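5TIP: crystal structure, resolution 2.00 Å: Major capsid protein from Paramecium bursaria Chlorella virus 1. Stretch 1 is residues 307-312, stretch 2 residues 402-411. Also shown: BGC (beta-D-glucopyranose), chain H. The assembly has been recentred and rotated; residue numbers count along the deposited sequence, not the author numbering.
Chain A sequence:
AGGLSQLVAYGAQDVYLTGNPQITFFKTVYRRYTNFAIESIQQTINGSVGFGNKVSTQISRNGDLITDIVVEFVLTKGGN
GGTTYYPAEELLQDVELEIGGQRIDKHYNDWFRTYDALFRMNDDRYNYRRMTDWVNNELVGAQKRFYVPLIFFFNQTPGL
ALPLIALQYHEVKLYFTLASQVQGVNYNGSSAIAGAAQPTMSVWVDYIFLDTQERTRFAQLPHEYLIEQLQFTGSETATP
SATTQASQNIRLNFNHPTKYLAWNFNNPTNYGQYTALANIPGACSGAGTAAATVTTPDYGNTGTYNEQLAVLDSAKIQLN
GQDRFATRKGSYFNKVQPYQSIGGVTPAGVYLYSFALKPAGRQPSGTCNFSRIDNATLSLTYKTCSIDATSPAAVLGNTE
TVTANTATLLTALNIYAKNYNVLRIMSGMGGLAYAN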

# COMPACT_ATOMS: atom_id res chain seq x y z
N GLU A 307 -5.11 11.07 -19.42
CA GLU A 307 -4.49 10.54 -20.64
C GLU A 307 -4.71 11.48 -21.82
O GLU A 307 -3.90 11.49 -22.76
CB GLU A 307 -5.04 9.15 -20.93
CG GLU A 307 -4.66 8.58 -22.29
CD GLU A 307 -3.16 8.42 -22.47
OE1 GLU A 307 -2.45 8.26 -21.46
OE2 GLU A 307 -2.70 8.47 -23.63
N GLN A 308 -5.79 12.27 -21.80
CA GLN A 308 -6.07 13.18 -22.90
C GLN A 308 -4.94 14.19 -23.12
O GLN A 308 -4.80 14.70 -24.23
CB GLN A 308 -7.39 13.92 -22.64
CG GLN A 308 -7.92 14.69 -23.83
CD GLN A 308 -8.53 13.77 -24.87
OE1 GLN A 308 -9.60 13.20 -24.65
NE2 GLN A 308 -7.85 13.61 -26.00
N LEU A 309 -4.15 14.47 -22.09
CA LEU A 309 -3.04 15.41 -22.19
C LEU A 309 -1.71 14.74 -22.52
O LEU A 309 -0.70 15.45 -22.66
CB LEU A 309 -2.91 16.21 -20.89
CG LEU A 309 -4.14 17.01 -20.46
CD1 LEU A 309 -3.88 17.75 -19.16
CD2 LEU A 309 -4.55 17.99 -21.55
N ALA A 310 -1.67 13.42 -22.64
CA ALA A 310 -0.47 12.73 -23.09
C ALA A 310 -0.38 12.78 -24.61
O ALA A 310 -1.37 12.98 -25.31
CB ALA A 310 -0.45 11.29 -22.59
N VAL A 311 0.83 12.58 -25.13
CA VAL A 311 1.08 12.86 -26.54
C VAL A 311 1.17 11.57 -27.36
O VAL A 311 0.86 11.57 -28.56
CB VAL A 311 2.35 13.71 -26.70
CG1 VAL A 311 3.60 12.92 -26.33
CG2 VAL A 311 2.44 14.28 -28.11
N LEU A 312 1.58 10.47 -26.73
CA LEU A 312 1.81 9.23 -27.46
C LEU A 312 0.49 8.55 -27.78
O LEU A 312 -0.32 8.29 -26.88
CB LEU A 312 2.72 8.30 -26.66
CG LEU A 312 3.12 7.01 -27.37
CD1 LEU A 312 3.86 7.30 -28.67
CD2 LEU A 312 3.95 6.11 -26.46
N VAL A 402 -6.30 12.37 -30.27
CA VAL A 402 -5.95 13.78 -30.31
C VAL A 402 -5.59 14.26 -28.91
O VAL A 402 -5.97 13.67 -27.90
CB VAL A 402 -7.08 14.65 -30.90
CG1 VAL A 402 -7.26 14.36 -32.38
CG2 VAL A 402 -8.38 14.40 -30.15
N THR A 403 -4.83 15.36 -28.86
CA THR A 403 -4.44 15.99 -27.61
C THR A 403 -4.36 17.49 -27.83
O THR A 403 -4.58 17.99 -28.94
CB THR A 403 -3.12 15.43 -27.08
OG1 THR A 403 -2.81 16.03 -25.82
CG2 THR A 403 -1.99 15.71 -28.06
N ALA A 404 -4.05 18.22 -26.76
CA ALA A 404 -3.98 19.67 -26.83
C ALA A 404 -2.84 20.13 -27.73
O ALA A 404 -1.81 19.46 -27.86
CB ALA A 404 -3.80 20.26 -25.43
N ASN A 405 -3.04 21.28 -28.37
CA ASN A 405 -2.03 21.81 -29.27
C ASN A 405 -0.74 22.19 -28.55
O ASN A 405 0.30 22.34 -29.20
CB ASN A 405 -2.57 23.03 -30.02
CG ASN A 405 -2.68 24.26 -29.13
OD1 ASN A 405 -3.00 24.16 -27.95
ND2 ASN A 405 -2.37 25.41 -29.70
N THR A 406 -0.78 22.33 -27.23
CA THR A 406 0.42 22.64 -26.47
C THR A 406 1.33 21.44 -26.31
O THR A 406 2.43 21.58 -25.75
CB THR A 406 0.05 23.19 -25.09
OG1 THR A 406 -0.75 22.22 -24.40
CG2 THR A 406 -0.72 24.49 -25.22
N ALA A 407 0.91 20.26 -26.77
CA ALA A 407 1.73 19.06 -26.67
C ALA A 407 2.94 19.09 -27.57
O ALA A 407 3.84 18.25 -27.40
CB ALA A 407 0.88 17.82 -26.98
N THR A 408 3.00 20.02 -28.53
CA THR A 408 4.15 20.12 -29.42
C THR A 408 5.42 20.55 -28.69
O THR A 408 6.50 20.47 -29.28
CB THR A 408 3.85 21.09 -30.56
OG1 THR A 408 3.45 22.36 -30.01
CG2 THR A 408 2.74 20.54 -31.43
N LEU A 409 5.32 21.01 -27.44
CA LEU A 409 6.49 21.37 -26.67
C LEU A 409 7.17 20.17 -26.02
O LEU A 409 8.28 20.31 -25.51
CB LEU A 409 6.12 22.39 -25.59
CG LEU A 409 5.57 23.74 -26.06
CD1 LEU A 409 5.39 24.68 -24.88
CD2 LEU A 409 6.49 24.36 -27.10
N LEU A 410 6.53 19.00 -26.04
CA LEU A 410 7.10 17.78 -25.48
C LEU A 410 8.07 17.18 -26.50
O LEU A 410 7.78 16.19 -27.18
CB LEU A 410 6.00 16.80 -25.10
CG LEU A 410 4.92 17.31 -24.15
CD1 LEU A 410 3.83 16.26 -23.97
CD2 LEU A 410 5.51 17.70 -22.81
N THR A 411 9.24 17.79 -26.60
CA THR A 411 10.21 17.45 -27.64
C THR A 411 11.39 16.64 -27.13
O THR A 411 12.20 16.18 -27.94
CB THR A 411 10.73 18.72 -28.31
OG1 THR A 411 11.26 19.61 -27.32
CG2 THR A 411 9.61 19.42 -29.06
C2 BGC H . -1.26 27.44 -29.36
C3 BGC H . -1.31 28.83 -28.73
C4 BGC H . -2.73 29.37 -28.74
C5 BGC H . -3.72 28.34 -28.23
C6 BGC H . -5.15 28.87 -28.36
C1 BGC H . -2.34 26.53 -28.78
O2 BGC H . 0.03 26.86 -29.13
O3 BGC H . -0.50 29.76 -29.47
O4 BGC H . -2.80 30.54 -27.92
O5 BGC H . -3.62 27.12 -28.94
O6 BGC H . -5.45 29.10 -29.74

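The contact between residues 307-312 and 402-411 is a small, mixed one, in which two side-chain-to-backbone hydrogen bonds at one end give way to a modest apolar cluster around Val311 at the other, burying 331 Å² in all, between touching residues at least 92 positions apart in sequence.

The polar end is built around the short strand 402-404. Thr403, with chi1 in the t rotamer, donates a hydrogen bond from its OG1 to the backbone O of Gln308 at 2.9 Å. This carbonyl lies in the 3-10 segment 307-309, and the hydroxyl gives it a partner from the other stretch. The same OG1 lies 3.7 Å from the CA of Leu309 and 3.4 Å from the O of Ala310, so the threonine side chain sits against the backbone of three consecutive residues where the 3-10 segment runs out into loop. That turn is itself held by a backbone hydrogen bond from the N of Ala310 to the O of Glu307, 3.0 Å long. The backbones come close here, with the CA atoms of Leu309 and Thr403 5.6 Å apart.

Next to this bond, the side chain of Gln308 makes the second one. Its CA-to-CB bond points sideways, but the end of the side chain comes nearer, bringing NE2 to 2.7 Å from the backbone O of Val402. Despite the short distance the bond is weak, since the N-H...O angle of 116° is far from linear. NE2 is also hydrogen-bonded elsewhere in the structure.

At the apolar end, Val311 points toward the second stretch and loses 64 Å² to it. Its CG2 packs against the CB of Ala407 at 4.0 Å, while its CB lies 4.0 Å from CD1 of Leu410. Both partners direct their CA-to-CB bonds toward the first stretch. They are three residues apart, and a backbone hydrogen bond from the N of Leu410 to the O of Ala407, 3.1 Å long, joins them across a turn, and both meet the one valine. The methyl group of Thr403 reaches the fringe of this cluster, its CG2 being 4.5 Å from the CA of Val311; the threonine thus touches both parts of the contact.

Asn405, the first residue of the 3-10 segment 405-409, takes no part in the contact. Its ND2 is covalently bonded to C1 of the glucose at 1.4 Å, an N-glycosidic linkage, and its side chain stays out of reach of the first stretch, its OD1 lying 9.0 Å from CD2 of Leu309.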